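PDB 6C87: Rab GDP dissociation inhibitor alpha from Naegleria fowleri, which probably binds prenylated Rab GTPases in their GDP-bound state, slowing nucleotide release and retrieving them from membranes for another round of vesicle transport. Local coordinates for residues Met290-Pro295 and Gly408-Ser414; Leu56-Phe60 and Lys69-Gly75; Phe170-Lys174 and Pro211-Ile216. One frame throughout, in Å; residues are numbered along the deposited sequence.

Contact 1. Residues Met290-Pro295 and Gly408-Ser414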
ATOM      1  N   MET A 290     -10.184  20.121  15.117  1.00 56.59           N
ATOM      2  CA  MET A 290     -10.135  18.887  15.889  1.00 51.44           C
ATOM      3  C   MET A 290      -9.487  19.163  17.234  1.00 50.67           C
ATOM      4  O   MET A 290      -8.750  20.138  17.401  1.00 54.06           O
ATOM      5  CB  MET A 290      -9.326  17.794  15.185  1.00 59.94           C
ATOM      6  CG  MET A 290      -9.857  17.346  13.851  1.00 76.06           C
ATOM      7  SD  MET A 290      -8.584  16.485  12.918  1.00 83.52           S
ATOM      8  CE  MET A 290      -9.540  15.896  11.519  1.00 81.58           C
ATOM      9  N   VAL A 291      -9.747  18.277  18.193  1.00 48.37           N
ATOM     10  CA  VAL A 291      -9.062  18.301  19.478  1.00 49.73           C
ATOM     11  C   VAL A 291      -8.597  16.889  19.816  1.00 47.69           C
ATOM     12  O   VAL A 291      -9.287  15.908  19.517  1.00 57.07           O
ATOM     13  CB  VAL A 291      -9.959  18.901  20.585  1.00 52.29           C
ATOM     14  CG1 VAL A 291     -11.203  18.057  20.797  1.00 50.97           C
ATOM     15  CG2 VAL A 291      -9.165  19.060  21.882  1.00 48.49           C
ATOM     16  N   VAL A 292      -7.411  16.789  20.420  1.00 46.66           N
ATOM     17  CA  VAL A 292      -6.784  15.522  20.790  1.00 42.27           C
ATOM     18  C   VAL A 292      -6.371  15.609  22.254  1.00 41.78           C
ATOM     19  O   VAL A 292      -5.848  16.639  22.692  1.00 42.99           O
ATOM     20  CB  VAL A 292      -5.558  15.209  19.895  1.00 43.58           C
ATOM     21  CG1 VAL A 292      -4.796  13.988  20.398  1.00 38.69           C
ATOM     22  CG2 VAL A 292      -5.982  15.008  18.445  1.00 46.66           C
ATOM     23  N   GLY A 293      -6.622  14.543  23.018  1.00 38.88           N
ATOM     24  CA  GLY A 293      -6.241  14.571  24.424  1.00 43.84           C
ATOM     25  C   GLY A 293      -6.388  13.232  25.117  1.00 39.40           C
ATOM     26  O   GLY A 293      -6.966  12.282  24.582  1.00 37.10           O
ATOM     27  N   ASP A 294      -5.858  13.179  26.346  1.00 36.51           N
ATOM     28  CA  ASP A 294      -5.961  11.981  27.164  1.00 42.21           C
ATOM     29  C   ASP A 294      -7.278  11.992  27.931  1.00 43.79           C
ATOM     30  O   ASP A 294      -7.907  13.043  28.069  1.00 44.79           O
ATOM     31  CB  ASP A 294      -4.765  11.887  28.122  1.00 33.29           C
ATOM     32  CG  ASP A 294      -4.805  12.923  29.233  1.00 44.95           C
ATOM     33  OD1 ASP A 294      -3.995  13.873  29.181  1.00 44.74           O
ATOM     34  OD2 ASP A 294      -5.636  12.790  30.162  1.00 47.42           O
ATOM     35  N   PRO A 295      -7.725  10.835  28.448  1.00 43.92           N
ATOM     36  CA  PRO A 295      -9.075  10.757  29.035  1.00 42.15           C
ATOM     37  C   PRO A 295      -9.407  11.826  30.072  1.00 43.11           C
ATOM     38  O   PRO A 295     -10.584  12.194  30.191  1.00 38.69           O
ATOM     39  CB  PRO A 295      -9.086   9.357  29.669  1.00 36.68           C
ATOM     40  CG  PRO A 295      -8.188   8.558  28.816  1.00 36.32           C
ATOM     41  CD  PRO A 295      -7.089   9.503  28.381  1.00 34.05           C
ATOM     42  N   GLY A 408     -15.128  15.087  16.379  1.00 55.84           N
ATOM     43  CA  GLY A 408     -13.829  15.721  16.287  1.00 56.95           C
ATOM     44  C   GLY A 408     -12.972  15.634  17.531  1.00 59.01           C
ATOM     45  O   GLY A 408     -11.938  16.309  17.597  1.00 61.08           O
ATOM     46  N   VAL A 409     -13.363  14.835  18.520  1.00 60.08           N
ATOM     47  CA  VAL A 409     -12.617  14.688  19.766  1.00 59.12           C
ATOM     48  C   VAL A 409     -11.944  13.324  19.749  1.00 59.79           C
ATOM     49  O   VAL A 409     -12.610  12.290  19.894  1.00 62.20           O
ATOM     50  CB  VAL A 409     -13.517  14.831  21.000  1.00 58.67           C
ATOM     51  CG1 VAL A 409     -12.685  14.747  22.270  1.00 46.02           C
ATOM     52  CG2 VAL A 409     -14.292  16.130  20.949  1.00 55.14           C
ATOM     53  N   PHE A 410     -10.625  13.316  19.587  1.00 60.61           N
ATOM     54  CA  PHE A 410      -9.847  12.086  19.493  1.00 58.03           C
ATOM     55  C   PHE A 410      -9.124  11.871  20.816  1.00 56.43           C
ATOM     56  O   PHE A 410      -8.223  12.639  21.174  1.00 60.86           O
ATOM     57  CB  PHE A 410      -8.883  12.164  18.313  1.00 53.71           C
ATOM     58  CG  PHE A 410      -9.573  12.412  17.008  1.00 55.26           C
ATOM     59  CD1 PHE A 410      -9.823  13.703  16.576  1.00 58.74           C
ATOM     60  CD2 PHE A 410     -10.021  11.354  16.234  1.00 60.52           C
ATOM     61  CE1 PHE A 410     -10.485  13.936  15.378  1.00 64.02           C
ATOM     62  CE2 PHE A 410     -10.682  11.577  15.036  1.00 64.97           C
ATOM     63  CZ  PHE A 410     -10.914  12.874  14.609  1.00 65.09           C
ATOM     64  N   ILE A 411      -9.522  10.825  21.541  1.00 48.38           N
ATOM     65  CA  ILE A 411      -9.065  10.575  22.904  1.00 46.89           C
ATOM     66  C   ILE A 411      -8.179   9.337  22.928  1.00 47.92           C
ATOM     67  O   ILE A 411      -8.474   8.332  22.267  1.00 48.25           O
ATOM     68  CB  ILE A 411     -10.251  10.418  23.877  1.00 42.62           C
ATOM     69  CG1 ILE A 411     -11.240  11.572  23.690  1.00 48.06           C
ATOM     70  CG2 ILE A 411      -9.760  10.353  25.316  1.00 38.38           C
ATOM     71  CD1 ILE A 411     -12.491  11.457  24.538  1.00 51.02           C
ATOM     72  N   SER A 412      -7.088   9.417  23.685  1.00 38.94           N
ATOM     73  CA  SER A 412      -6.188   8.288  23.847  1.00 42.25           C
ATOM     74  C   SER A 412      -6.686   7.356  24.947  1.00 45.97           C
ATOM     75  O   SER A 412      -7.507   7.724  25.792  1.00 41.82           O
ATOM     76  CB  SER A 412      -4.775   8.761  24.194  1.00 38.95           C
ATOM     77  OG  SER A 412      -4.754   9.465  25.434  1.00 35.66           O
ATOM     78  N   LYS A 413      -6.167   6.131  24.927  1.00 43.90           N
ATOM     79  CA  LYS A 413      -6.399   5.187  26.004  1.00 34.85           C
ATOM     80  C   LYS A 413      -5.398   5.413  27.127  1.00 34.78           C
ATOM     81  O   LYS A 413      -4.290   5.908  26.907  1.00 33.24           O
ATOM     82  CB  LYS A 413      -6.295   3.750  25.494  1.00 40.69           C
ATOM     83  CG  LYS A 413      -7.381   3.381  24.503  1.00 47.43           C
ATOM     84  CD  LYS A 413      -7.212   1.963  23.996  1.00 43.51           C
ATOM     85  CE  LYS A 413      -8.308   1.623  23.007  1.00 53.83           C
ATOM     86  NZ  LYS A 413      -8.119   0.269  22.432  1.00 63.92           N
ATOM     87  N   SER A 414      -5.814   5.076  28.347  1.00 35.56           N
ATOM     88  CA  SER A 414      -4.870   5.047  29.452  1.00 34.67           C
ATOM     89  C   SER A 414      -3.807   3.986  29.195  1.00 44.13           C
ATOM     90  O   SER A 414      -4.045   2.982  28.517  1.00 40.53           O
ATOM     91  CB  SER A 414      -5.594   4.753  30.761  1.00 36.26           C
ATOM     92  OG  SER A 414      -6.600   5.723  31.003  1.00 42.42           O
TER
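Parallel strands pair through alternate residues, and the edge of this sheet shows the rule clearly. Gly408 opens the pairing: its O accepts from Val291 N at 3.0 Å, and its positive phi, which would press a CB against the preceding carbonyl, suits glycine. Val409 makes no backbone bond to Met290-Pro295, but its CG2 packs on Val291 CG1 at 3.6 Å. Phe410 uses both its polar backbone atoms, its N donating to Val291 O at 2.9 Å and its O accepting from Gly293 N at 3.1 Å. On the sheet face it shares with Val292, the Phe410 ring meets Met290, with CE1 3.8 Å from Met290 CG and the sulfur placed obliquely in a Met-aromatic contact. Ile411 is on the other face, with Val409; its CG2 lies 4.2 Å from Pro295 CD. Ser412 N then gives the last rung, 3.0 Å to Gly293 O, and Ser412 O lies 3.2 Å from Pro295 CD as the strands end. Ser414 OG brushes Pro295 CG at 3.9 Å while bonding to Tyr398 N. Strand 409-411 forms one edge, within this chain, of a five-stranded parallel, Rossmann-like sheet; strand 290-293 bonds to strand 15-18 on its other side, helix 422-436 covers Phe410, helix 22-33 meets Val292 on the same face, and Phe298 packs against Val291, Val409 and Ile411.

Contact 2. Residues Leu56-Phe60 and Lys69-Gly75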
ATOM      1  N   LEU A  56      13.259  12.394  43.688  1.00 37.23           N
ATOM      2  CA  LEU A  56      12.951  11.739  44.955  1.00 36.68           C
ATOM      3  C   LEU A  56      12.114  12.642  45.858  1.00 36.80           C
ATOM      4  O   LEU A  56      11.141  12.182  46.467  1.00 37.93           O
ATOM      5  CB  LEU A  56      14.243  11.299  45.641  1.00 30.72           C
ATOM      6  CG  LEU A  56      14.119  10.286  46.783  1.00 37.02           C
ATOM      7  CD1 LEU A  56      13.520   8.964  46.297  1.00 28.80           C
ATOM      8  CD2 LEU A  56      15.467  10.043  47.430  1.00 43.29           C
ATOM      9  N   ASP A  57      12.460  13.930  45.944  1.00 31.78           N
ATOM     10  CA  ASP A  57      11.643  14.858  46.726  1.00 33.03           C
ATOM     11  C   ASP A  57      10.211  14.879  46.204  1.00 37.59           C
ATOM     12  O   ASP A  57       9.252  14.915  46.986  1.00 46.39           O
ATOM     13  CB  ASP A  57      12.228  16.271  46.675  1.00 34.83           C
ATOM     14  CG  ASP A  57      13.559  16.404  47.413  1.00 39.49           C
ATOM     15  OD1 ASP A  57      14.346  17.298  47.028  1.00 41.25           O
ATOM     16  OD2 ASP A  57      13.844  15.612  48.336  1.00 39.55           O
ATOM     17  N   GLN A  58      10.051  14.868  44.878  1.00 36.93           N
ATOM     18  CA  GLN A  58       8.721  14.873  44.278  1.00 36.07           C
ATOM     19  C   GLN A  58       7.978  13.569  44.559  1.00 39.54           C
ATOM     20  O   GLN A  58       6.758  13.577  44.754  1.00 40.33           O
ATOM     21  CB  GLN A  58       8.823  15.140  42.773  1.00 38.69           C
ATOM     22  CG  GLN A  58       9.279  16.559  42.423  1.00 36.09           C
ATOM     23  CD  GLN A  58       9.609  16.750  40.945  1.00 45.22           C
ATOM     24  OE1 GLN A  58      10.092  15.834  40.267  1.00 39.67           O
ATOM     25  NE2 GLN A  58       9.346  17.953  40.441  1.00 45.23           N
ATOM     26  N   MET A  59       8.693  12.437  44.574  1.00 42.73           N
ATOM     27  CA  MET A  59       8.066  11.166  44.940  1.00 33.88           C
ATOM     28  C   MET A  59       7.555  11.206  46.375  1.00 36.82           C
ATOM     29  O   MET A  59       6.423  10.797  46.655  1.00 43.57           O
ATOM     30  CB  MET A  59       9.056  10.020  44.768  1.00 31.62           C
ATOM     31  CG  MET A  59       9.416   9.733  43.334  1.00 36.37           C
ATOM     32  SD  MET A  59       8.095   8.930  42.424  1.00 41.49           S
ATOM     33  CE  MET A  59       8.050   7.316  43.176  1.00 39.48           C
ATOM     34  N   PHE A  60       8.386  11.693  47.301  1.00 30.56           N
ATOM     35  CA  PHE A  60       7.976  11.767  48.700  1.00 36.04           C
ATOM     36  C   PHE A  60       6.829  12.753  48.907  1.00 39.10           C
ATOM     37  O   PHE A  60       5.941  12.501  49.729  1.00 43.00           O
ATOM     38  CB  PHE A  60       9.169  12.124  49.585  1.00 36.07           C
ATOM     39  CG  PHE A  60       9.902  10.922  50.108  1.00 37.34           C
ATOM     40  CD1 PHE A  60      10.684  10.145  49.262  1.00 40.35           C
ATOM     41  CD2 PHE A  60       9.789  10.549  51.439  1.00 37.45           C
ATOM     42  CE1 PHE A  60      11.351   9.028  49.740  1.00 44.24           C
ATOM     43  CE2 PHE A  60      10.455   9.432  51.928  1.00 37.14           C
ATOM     44  CZ  PHE A  60      11.237   8.670  51.077  1.00 42.77           C
ATOM     45  N   LYS A  69      10.283  14.251  53.935  1.00 60.89           N
ATOM     46  CA  LYS A  69      11.569  14.402  53.282  1.00 55.97           C
ATOM     47  C   LYS A  69      12.271  13.051  53.166  1.00 49.16           C
ATOM     48  O   LYS A  69      12.190  12.226  54.080  1.00 43.44           O
ATOM     49  CB  LYS A  69      12.469  15.389  54.045  1.00 62.04           C
ATOM     50  CG  LYS A  69      11.886  16.798  54.196  1.00 67.34           C
ATOM     51  CD  LYS A  69      11.588  17.439  52.842  1.00 70.54           C
ATOM     52  CE  LYS A  69      12.824  17.472  51.946  1.00 71.48           C
ATOM     53  NZ  LYS A  69      12.529  18.057  50.607  1.00 72.40           N
ATOM     54  N   PRO A  70      12.943  12.789  52.051  1.00 47.97           N
ATOM     55  CA  PRO A  70      13.589  11.486  51.855  1.00 47.94           C
ATOM     56  C   PRO A  70      14.795  11.317  52.761  1.00 44.79           C
ATOM     57  O   PRO A  70      15.567  12.266  52.966  1.00 44.81           O
ATOM     58  CB  PRO A  70      14.011  11.517  50.375  1.00 48.99           C
ATOM     59  CG  PRO A  70      13.221  12.639  49.764  1.00 52.71           C
ATOM     60  CD  PRO A  70      13.005  13.630  50.847  1.00 52.06           C
ATOM     61  N   PRO A  71      15.002  10.120  53.307  1.00 45.18           N
ATOM     62  CA  PRO A  71      16.204   9.871  54.114  1.00 40.97           C
ATOM     63  C   PRO A  71      17.468   9.935  53.277  1.00 44.67           C
ATOM     64  O   PRO A  71      17.478   9.613  52.086  1.00 48.59           O
ATOM     65  CB  PRO A  71      15.978   8.460  54.669  1.00 39.76           C
ATOM     66  CG  PRO A  71      15.020   7.820  53.710  1.00 37.05           C
ATOM     67  CD  PRO A  71      14.140   8.927  53.202  1.00 39.13           C
ATOM     68  N   ALA A  72      18.554  10.338  53.933  1.00 47.41           N
ATOM     69  CA  ALA A  72      19.818  10.524  53.232  1.00 41.36           C
ATOM     70  C   ALA A  72      20.317   9.226  52.604  1.00 41.95           C
ATOM     71  O   ALA A  72      20.992   9.255  51.571  1.00 45.20           O
ATOM     72  CB  ALA A  72      20.857  11.092  54.201  1.00 37.26           C
ATOM     73  N   SER A  73      19.962   8.079  53.186  1.00 36.85           N
ATOM     74  CA  SER A  73      20.427   6.795  52.678  1.00 37.96           C
ATOM     75  C   SER A  73      19.954   6.507  51.253  1.00 40.74           C
ATOM     76  O   SER A  73      20.522   5.635  50.585  1.00 35.82           O
ATOM     77  CB  SER A  73      19.952   5.688  53.619  1.00 34.62           C
ATOM     78  OG  SER A  73      18.534   5.626  53.649  1.00 42.06           O
ATOM     79  N   LEU A  74      18.935   7.218  50.771  1.00 38.64           N
ATOM     80  CA  LEU A  74      18.448   7.015  49.415  1.00 32.42           C
ATOM     81  C   LEU A  74      19.258   7.764  48.371  1.00 37.09           C
ATOM     82  O   LEU A  74      19.090   7.486  47.179  1.00 41.42           O
ATOM     83  CB  LEU A  74      16.981   7.419  49.318  1.00 31.39           C
ATOM     84  CG  LEU A  74      16.028   6.465  50.025  1.00 38.33           C
ATOM     85  CD1 LEU A  74      14.633   7.061  50.015  1.00 39.95           C
ATOM     86  CD2 LEU A  74      16.043   5.090  49.342  1.00 30.60           C
ATOM     87  N   GLY A  75      20.108   8.706  48.777  1.00 36.12           N
ATOM     88  CA  GLY A  75      20.946   9.418  47.837  1.00 42.74           C
ATOM     89  C   GLY A  75      20.342  10.739  47.408  1.00 47.85           C
ATOM     90  O   GLY A  75      19.314  11.190  47.918  1.00 47.39           O
TER
HETATM   91  O   HOH W   1      10.389  16.375  49.471  1.00 53.01           O
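Side chains four residues apart on a helix leave a hollow between them, and in Leu56-Phe60 with Lys69-Gly75 a proline fills it. Leu56 and Phe60, linked along the helix by the bond from Phe60 N to Leu56 O, both project at the loop, and Pro70 settles into the hollow between them. Its CB lies 3.6 Å from Leu56 CD2, and its CG lies 3.6 Å from Phe60 CD1. The Phe60 ring is laid flat under the proline, with Pro70 CA 3.7 Å from the ring centroid and almost on the ring normal, a CH-pi contact. The fit is reciprocal: Leu56 CD2 is itself a bump that enters the space beside Pro70, touching Leu74 CB at 3.6 Å and Gly75 O at 4.0 Å. The short 3-10 turn at 72-74 swings Leu74 back over the helix, so that its CD1 reaches Phe60 CE1 at 3.8 Å, while Pro71 CD meets Phe60 CZ at 3.6 Å. Beneath, Leu56 and Leu74 both rest on Ile314 of strand 302-315. At the outer margin Lys69 curls back until its NZ forms a salt bridge with Asp57 OD2 at 3.6 Å; a water links the same NZ, at 2.9 Å, to Asp57 O, at 3.1 Å. With no direct hydrogen bond across the two segments, the chemistry implies that cohesion comes mainly from apolar shape matching, with a rather long ion pair and one water at the solvent-facing border.

Contact 3. Residues Phe170-Lys174 and Pro211-Ile216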
ATOM      1  N   PHE A 170       1.560 -27.541   7.486  1.00 91.38           N
ATOM      2  CA  PHE A 170       0.896 -26.354   8.000  1.00 90.73           C
ATOM      3  C   PHE A 170       1.113 -25.185   7.048  1.00 91.98           C
ATOM      4  O   PHE A 170       2.195 -25.037   6.470  1.00 96.74           O
ATOM      5  CB  PHE A 170       1.420 -25.988   9.391  1.00 88.82           C
ATOM      6  CG  PHE A 170       0.932 -26.894  10.481  1.00 93.06           C
ATOM      7  CD1 PHE A 170      -0.363 -26.791  10.959  1.00 90.96           C
ATOM      8  CD2 PHE A 170       1.775 -27.846  11.035  1.00 93.87           C
ATOM      9  CE1 PHE A 170      -0.811 -27.624  11.965  1.00 86.11           C
ATOM     10  CE2 PHE A 170       1.334 -28.681  12.045  1.00 87.48           C
ATOM     11  CZ  PHE A 170       0.041 -28.569  12.511  1.00 84.28           C
ATOM     12  N   ASP A 171       0.083 -24.361   6.886  1.00 87.37           N
ATOM     13  CA  ASP A 171       0.167 -23.109   6.137  1.00 84.40           C
ATOM     14  C   ASP A 171      -0.014 -21.988   7.156  1.00 81.55           C
ATOM     15  O   ASP A 171      -1.138 -21.593   7.474  1.00 75.67           O
ATOM     16  CB  ASP A 171      -0.882 -23.032   5.030  1.00 85.82           C
ATOM     17  CG  ASP A 171      -0.798 -21.735   4.228  1.00 88.82           C
ATOM     18  OD1 ASP A 171      -1.562 -21.591   3.248  1.00 93.87           O
ATOM     19  OD2 ASP A 171       0.049 -20.872   4.552  1.00 83.03           O
ATOM     20  N   CYS A 172       1.106 -21.462   7.654  1.00 78.14           N
ATOM     21  CA  CYS A 172       1.054 -20.485   8.732  1.00 77.10           C
ATOM     22  C   CYS A 172       0.462 -19.153   8.295  1.00 79.54           C
ATOM     23  O   CYS A 172       0.121 -18.335   9.156  1.00 81.99           O
ATOM     24  CB  CYS A 172       2.455 -20.291   9.309  1.00 78.09           C
ATOM     25  SG  CYS A 172       3.156 -21.814  10.004  1.00 75.97           S
ATOM     26  N   SER A 173       0.330 -18.915   6.990  1.00 83.05           N
ATOM     27  CA  SER A 173      -0.403 -17.744   6.522  1.00 83.38           C
ATOM     28  C   SER A 173      -1.896 -17.867   6.804  1.00 84.70           C
ATOM     29  O   SER A 173      -2.586 -16.849   6.922  1.00 90.50           O
ATOM     30  CB  SER A 173      -0.162 -17.531   5.030  1.00 79.99           C
ATOM     31  OG  SER A 173      -0.438 -18.716   4.310  1.00 82.76           O
ATOM     32  N   LYS A 174      -2.416 -19.089   6.882  1.00 82.89           N
ATOM     33  CA  LYS A 174      -3.828 -19.332   7.162  1.00 84.57           C
ATOM     34  C   LYS A 174      -4.083 -20.022   8.495  1.00 83.14           C
ATOM     35  O   LYS A 174      -5.027 -19.654   9.198  1.00 77.31           O
ATOM     36  CB  LYS A 174      -4.449 -20.170   6.033  1.00 85.65           C
ATOM     37  N   PRO A 211      -3.041 -15.550  12.510  1.00 76.03           N
ATOM     38  CA  PRO A 211      -2.279 -16.600  11.824  1.00 73.81           C
ATOM     39  C   PRO A 211      -0.902 -16.790  12.437  1.00 69.36           C
ATOM     40  O   PRO A 211      -0.284 -15.852  12.946  1.00 70.62           O
ATOM     41  CB  PRO A 211      -2.191 -16.098  10.373  1.00 72.98           C
ATOM     42  CG  PRO A 211      -2.453 -14.628  10.448  1.00 72.73           C
ATOM     43  CD  PRO A 211      -3.394 -14.441  11.605  1.00 74.76           C
ATOM     44  N   ALA A 212      -0.436 -18.040  12.393  1.00 66.17           N
ATOM     45  CA  ALA A 212       0.867 -18.373  12.959  1.00 61.79           C
ATOM     46  C   ALA A 212       1.993 -17.567  12.323  1.00 69.15           C
ATOM     47  O   ALA A 212       3.003 -17.296  12.981  1.00 69.03           O
ATOM     48  CB  ALA A 212       1.132 -19.868  12.804  1.00 53.13           C
ATOM     49  N   LEU A 213       1.841 -17.175  11.052  1.00 75.61           N
ATOM     50  CA  LEU A 213       2.891 -16.411  10.380  1.00 74.85           C
ATOM     51  C   LEU A 213       3.112 -15.056  11.044  1.00 70.58           C
ATOM     52  O   LEU A 213       4.237 -14.546  11.058  1.00 68.00           O
ATOM     53  CB  LEU A 213       2.532 -16.229   8.902  1.00 76.98           C
ATOM     54  CG  LEU A 213       3.585 -15.664   7.945  1.00 80.12           C
ATOM     55  CD1 LEU A 213       4.832 -16.530   7.954  1.00 81.72           C
ATOM     56  CD2 LEU A 213       3.031 -15.534   6.530  1.00 81.88           C
ATOM     57  N   GLU A 214       2.053 -14.457  11.589  1.00 70.12           N
ATOM     58  CA  GLU A 214       2.213 -13.225  12.353  1.00 68.37           C
ATOM     59  C   GLU A 214       2.940 -13.482  13.664  1.00 60.79           C
ATOM     60  O   GLU A 214       3.760 -12.664  14.100  1.00 64.78           O
ATOM     61  CB  GLU A 214       0.853 -12.587  12.601  1.00 77.43           C
ATOM     62  CG  GLU A 214       0.810 -11.118  12.270  1.00 86.78           C
ATOM     63  CD  GLU A 214      -0.510 -10.501  12.645  1.00 97.43           C
ATOM     64  OE1 GLU A 214      -0.689 -10.158  13.833  1.00 99.80           O
ATOM     65  OE2 GLU A 214      -1.373 -10.376  11.752  1.00104.89           O
ATOM     66  N   VAL A 215       2.626 -14.604  14.316  1.00 51.51           N
ATOM     67  CA  VAL A 215       3.314 -14.988  15.545  1.00 49.19           C
ATOM     68  C   VAL A 215       4.794 -15.217  15.276  1.00 50.06           C
ATOM     69  O   VAL A 215       5.656 -14.779  16.049  1.00 44.94           O
ATOM     70  CB  VAL A 215       2.654 -16.244  16.148  1.00 51.56           C
ATOM     71  CG1 VAL A 215       3.383 -16.686  17.411  1.00 42.58           C
ATOM     72  CG2 VAL A 215       1.169 -15.990  16.427  1.00 51.56           C
ATOM     73  N   ILE A 216       5.109 -15.899  14.169  1.00 53.19           N
ATOM     74  CA  ILE A 216       6.499 -16.150  13.799  1.00 47.49           C
ATOM     75  C   ILE A 216       7.222 -14.838  13.542  1.00 50.90           C
ATOM     76  O   ILE A 216       8.378 -14.661  13.946  1.00 49.98           O
ATOM     77  CB  ILE A 216       6.574 -17.078  12.571  1.00 51.71           C
ATOM     78  CG1 ILE A 216       6.047 -18.477  12.901  1.00 54.25           C
ATOM     79  CG2 ILE A 216       8.005 -17.156  12.040  1.00 48.57           C
ATOM     80  CD1 ILE A 216       5.968 -19.400  11.680  1.00 51.87           C
TER
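The first turn of a helix has backbone NH groups with no carbonyl a turn earlier to receive them, and here a neighbouring loop supplies one. The helix is 212-229, with Pro211 at its N-cap position, and the loop is Phe170-Lys174. Cys172 O accepts from Leu213 N at 2.8 Å; it also lies 3.3 Å from Ala212 N, but at a poor angle for a bond, and Ala212 instead pairs through its backbone with Asp175. The carbonyl is presented by a tight bend: Lys174 N bonds back to Asp171 O at 2.9 Å, and Ser173 N bonds to Asp171 OD2 at 3.1 Å in an Asx turn, although the place of that carboxylate oxygen is less sure. Apolar contacts flank the hydrogen bond. The CA-to-CB bond of Cys172 points toward the helix, putting CB 3.8 Å from Ala212 CB and 4.1 Å from Leu213 CB, and its SG reaches Ile216 CD1 at 4.1 Å, one turn further on. Pro211 CB sits 3.4 Å from Cys172 O, and Ser173 CB is 4.1 Å from Leu213 CD2. An outside carbonyl thus satisfies a first-turn NH of helix 212-229 where helices 143-157 and 177-184 meet, touching Cys172 through Tyr155 and Ile180, probably in the smaller helical domain which in GDI relatives accommodates the prenyl group of Rab.

Along the chain the three contacts come in series, contact 2 first, then contact 3, then contact 1. Contact 1 lies about 35 Å, centre to centre, from each of the others, while contacts 2 and 3 are about 51 Å apart on opposite sides of the chain's centre; no two touch. Contacts 1 and 2 are nevertheless joined through the mixed sheet, since strand 389-400 touches Pro295 and Ser414 of contact 1 and Phe60 and Leu74 of contact 2. Contact 3 belongs to a separate group of helices. The set therefore samples a Rossmann-like sheet, the flank of a mixed sheet and a helical region, consistent with the two-domain build of GDI proteins.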